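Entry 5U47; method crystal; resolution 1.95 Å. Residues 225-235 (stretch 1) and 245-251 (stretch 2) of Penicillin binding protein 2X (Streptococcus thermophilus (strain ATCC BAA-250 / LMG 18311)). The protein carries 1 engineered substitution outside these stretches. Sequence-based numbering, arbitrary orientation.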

# COMPACT_ATOMS: atom_id res chain seq x y z
N PRO A 225 7.89 -12.66 -7.90
CA PRO A 225 7.33 -13.82 -8.61
C PRO A 225 5.82 -13.95 -8.45
O PRO A 225 5.10 -14.18 -9.44
CB PRO A 225 8.03 -15.03 -7.94
CG PRO A 225 9.29 -14.47 -7.35
CD PRO A 225 9.01 -13.04 -7.02
N LEU A 226 5.33 -13.78 -7.22
CA LEU A 226 3.90 -13.88 -6.97
C LEU A 226 3.17 -12.74 -7.66
O LEU A 226 2.11 -12.95 -8.26
CB LEU A 226 3.60 -13.85 -5.48
CG LEU A 226 2.13 -14.05 -5.11
CD1 LEU A 226 1.68 -15.43 -5.55
CD2 LEU A 226 1.91 -13.86 -3.62
N GLN A 227 3.72 -11.54 -7.54
CA GLN A 227 3.11 -10.36 -8.16
C GLN A 227 2.98 -10.53 -9.68
O GLN A 227 1.94 -10.22 -10.24
CB GLN A 227 3.93 -9.12 -7.86
CG GLN A 227 3.37 -7.82 -8.45
CD GLN A 227 2.15 -7.28 -7.69
OE1 GLN A 227 2.14 -7.25 -6.45
NE2 GLN A 227 1.17 -6.79 -8.42
N THR A 228 4.05 -11.02 -10.32
CA THR A 228 4.07 -11.26 -11.78
C THR A 228 2.97 -12.22 -12.17
O THR A 228 2.23 -12.00 -13.12
CB THR A 228 5.47 -11.75 -12.25
OG1 THR A 228 6.42 -10.73 -11.96
CG2 THR A 228 5.52 -12.04 -13.74
N PHE A 229 2.82 -13.27 -11.37
CA PHE A 229 1.80 -14.27 -11.60
C PHE A 229 0.41 -13.68 -11.40
O PHE A 229 -0.49 -13.95 -12.19
CB PHE A 229 2.06 -15.44 -10.66
CG PHE A 229 1.24 -16.63 -10.94
CD1 PHE A 229 1.69 -17.60 -11.82
CD2 PHE A 229 0.03 -16.81 -10.32
CE1 PHE A 229 0.93 -18.72 -12.08
CE2 PHE A 229 -0.74 -17.91 -10.57
CZ PHE A 229 -0.29 -18.87 -11.46
N LEU A 230 0.23 -12.84 -10.37
CA LEU A 230 -1.06 -12.19 -10.12
C LEU A 230 -1.49 -11.29 -11.30
O LEU A 230 -2.68 -11.26 -11.66
CB LEU A 230 -1.01 -11.34 -8.84
CG LEU A 230 -2.25 -10.51 -8.53
CD1 LEU A 230 -3.46 -11.39 -8.36
CD2 LEU A 230 -2.04 -9.65 -7.30
N GLU A 231 -0.54 -10.54 -11.87
CA GLU A 231 -0.83 -9.63 -12.99
C GLU A 231 -1.40 -10.40 -14.18
O GLU A 231 -2.38 -10.00 -14.79
CB GLU A 231 0.42 -8.84 -13.43
CG GLU A 231 1.04 -7.90 -12.38
CD GLU A 231 0.30 -6.57 -12.13
OE1 GLU A 231 -0.40 -6.09 -13.03
OE2 GLU A 231 0.47 -5.98 -11.02
N THR A 232 -0.78 -11.52 -14.51
CA THR A 232 -1.24 -12.38 -15.59
C THR A 232 -2.66 -12.89 -15.33
O THR A 232 -3.52 -12.80 -16.21
CB THR A 232 -0.31 -13.58 -15.77
OG1 THR A 232 1.03 -13.11 -15.97
CG2 THR A 232 -0.75 -14.45 -16.93
N GLN A 233 -2.92 -13.40 -14.13
CA GLN A 233 -4.26 -13.92 -13.83
C GLN A 233 -5.30 -12.84 -13.73
O GLN A 233 -6.45 -13.08 -14.08
CB GLN A 233 -4.27 -14.79 -12.56
CG GLN A 233 -3.36 -15.97 -12.67
CD GLN A 233 -3.68 -16.80 -13.90
OE1 GLN A 233 -2.82 -16.98 -14.72
NE2 GLN A 233 -4.95 -17.23 -14.06
N MET A 234 -4.91 -11.64 -13.29
CA MET A 234 -5.83 -10.53 -13.22
C MET A 234 -6.23 -10.08 -14.63
O MET A 234 -7.37 -9.70 -14.84
CB MET A 234 -5.23 -9.36 -12.44
CG MET A 234 -6.26 -8.41 -11.94
SD MET A 234 -7.32 -9.20 -10.68
CE MET A 234 -8.12 -7.69 -10.19
N ASP A 235 -5.29 -10.09 -15.57
CA ASP A 235 -5.62 -9.75 -16.96
C ASP A 235 -6.66 -10.70 -17.50
O ASP A 235 -7.60 -10.28 -18.16
CB ASP A 235 -4.40 -9.80 -17.89
CG ASP A 235 -3.43 -8.67 -17.67
OD1 ASP A 235 -3.77 -7.64 -17.03
OD2 ASP A 235 -2.30 -8.82 -18.14
N ASN A 245 -13.62 -1.75 -13.16
CA ASN A 245 -12.41 -1.76 -12.34
C ASN A 245 -12.33 -3.05 -11.54
O ASN A 245 -13.30 -3.80 -11.48
CB ASN A 245 -12.27 -0.50 -11.45
CG ASN A 245 -13.28 -0.44 -10.33
OD1 ASN A 245 -13.36 -1.34 -9.50
ND2 ASN A 245 -14.05 0.66 -10.27
N ALA A 246 -11.17 -3.33 -10.98
CA ALA A 246 -11.01 -4.53 -10.18
C ALA A 246 -9.76 -4.38 -9.33
O ALA A 246 -8.90 -3.53 -9.61
CB ALA A 246 -10.91 -5.77 -11.06
N SER A 247 -9.67 -5.21 -8.28
CA SER A 247 -8.51 -5.21 -7.42
C SER A 247 -8.29 -6.62 -6.89
O SER A 247 -9.22 -7.42 -6.83
CB SER A 247 -8.70 -4.25 -6.26
OG SER A 247 -9.73 -4.73 -5.41
N ALA A 248 -7.06 -6.90 -6.51
CA ALA A 248 -6.67 -8.17 -5.90
C ALA A 248 -5.45 -7.95 -5.04
O ALA A 248 -4.47 -7.32 -5.50
CB ALA A 248 -6.37 -9.18 -6.96
N THR A 249 -5.49 -8.48 -3.81
CA THR A 249 -4.39 -8.39 -2.90
C THR A 249 -4.20 -9.68 -2.13
O THR A 249 -5.18 -10.30 -1.69
CB THR A 249 -4.60 -7.22 -1.90
OG1 THR A 249 -4.65 -5.98 -2.63
CG2 THR A 249 -3.48 -7.12 -0.90
N VAL A 250 -2.95 -10.09 -1.98
CA VAL A 250 -2.59 -11.27 -1.20
C VAL A 250 -1.82 -10.79 0.04
O VAL A 250 -0.88 -10.00 -0.07
CB VAL A 250 -1.70 -12.22 -2.00
CG1 VAL A 250 -1.30 -13.45 -1.16
CG2 VAL A 250 -2.39 -12.65 -3.27
N VAL A 251 -2.20 -11.30 1.21
CA VAL A 251 -1.60 -10.90 2.48
C VAL A 251 -1.18 -12.13 3.26
O VAL A 251 -1.88 -13.16 3.24
CB VAL A 251 -2.62 -10.11 3.34
CG1 VAL A 251 -2.06 -9.73 4.70
CG2 VAL A 251 -3.06 -8.83 2.60

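The contact between helix 225-235 and strand 245-251 is an apolar packing of one helical face on one strand face, and three residues carry most of it: Met234, with 72 Å² covered by the strand, Ala248, with 54 Å² covered by the helix, and Leu230, with 48 Å². The two segments run roughly antiparallel, their N-to-C directions differing by 150°, and their axes come within 10.0 Å. No hydrogen bond crosses between them, so the 285 Å² buried in total, both sides summed, rests on van der Waals contact.

Met234 and Ala248 also mark the register, since their CA atoms are the nearest pair across the contact at 7.7 Å. So short a backbone separation is compatible with a methyl group on the strand side, and the thioether fills the space beside it: Met234 SD lies 3.8 Å from Ala248 CB. The methionine side chain has chi1 at -160° (t), chi2 at 66° (p) and chi3 at 170° (t), and this conformation carries its terminal methyl along the strand toward the earlier residues. Met234 CE reaches 3.5 Å from Ala246 CB, and the same methyl lies 3.5 Å from the carbonyl carbon Ser247 C. The second of these distances shows that the methionine rests on strand backbone as well as on side chains. It also accounts for Ser247 being partly covered although its CA-to-CB bond points away from the helix.

Ala248 is shared between two helical residues one turn apart. Besides the Met234 sulfur, its CB meets Leu230 CD1 at 3.9 Å, while Leu230 CD2 lies 3.8 Å from Ala248 O. The coordinates thus place the two leucine methyls differently, one near the alanine side chain and the other near its carbonyl oxygen. The latter is an approach of carbon to oxygen and adds packing only. Leu230 holds chi1 at 175° (t) and chi2 at 61° (p).

Leu226, one turn earlier, adopts nearly the same rotamer, with chi1 at -176° (t) and chi2 at 63° (p). It extends the row to Val250, where Leu226 CD2 and Val250 CG1 are 4.1 Å apart, a looser fit than those around Met234.

The pattern follows from the two repeats. Leu226, Leu230 and Met234 are spaced by four residues and all direct CA-to-CB toward the strand; backbone hydrogen bonds link them, Leu230 N to Leu226 O at 2.8 Å and Met234 N to Leu230 O at 2.8 Å. On the strand, alternation brings Ala246, Ala248 and Val250 toward the helix, whereas Ser247 and Thr249 point away and have their hydroxyls hydrogen-bonded elsewhere in the structure. Because the directions are nearly antiparallel, advancing along the helix from Leu226 to Met234 means moving back along the strand from Val250 to Ala246. The polar pair on the helix stays out of this interface: Gln227 NE2 donates to Glu231 OE2 at 2.8 Å, and neither residue loses surface to the strand.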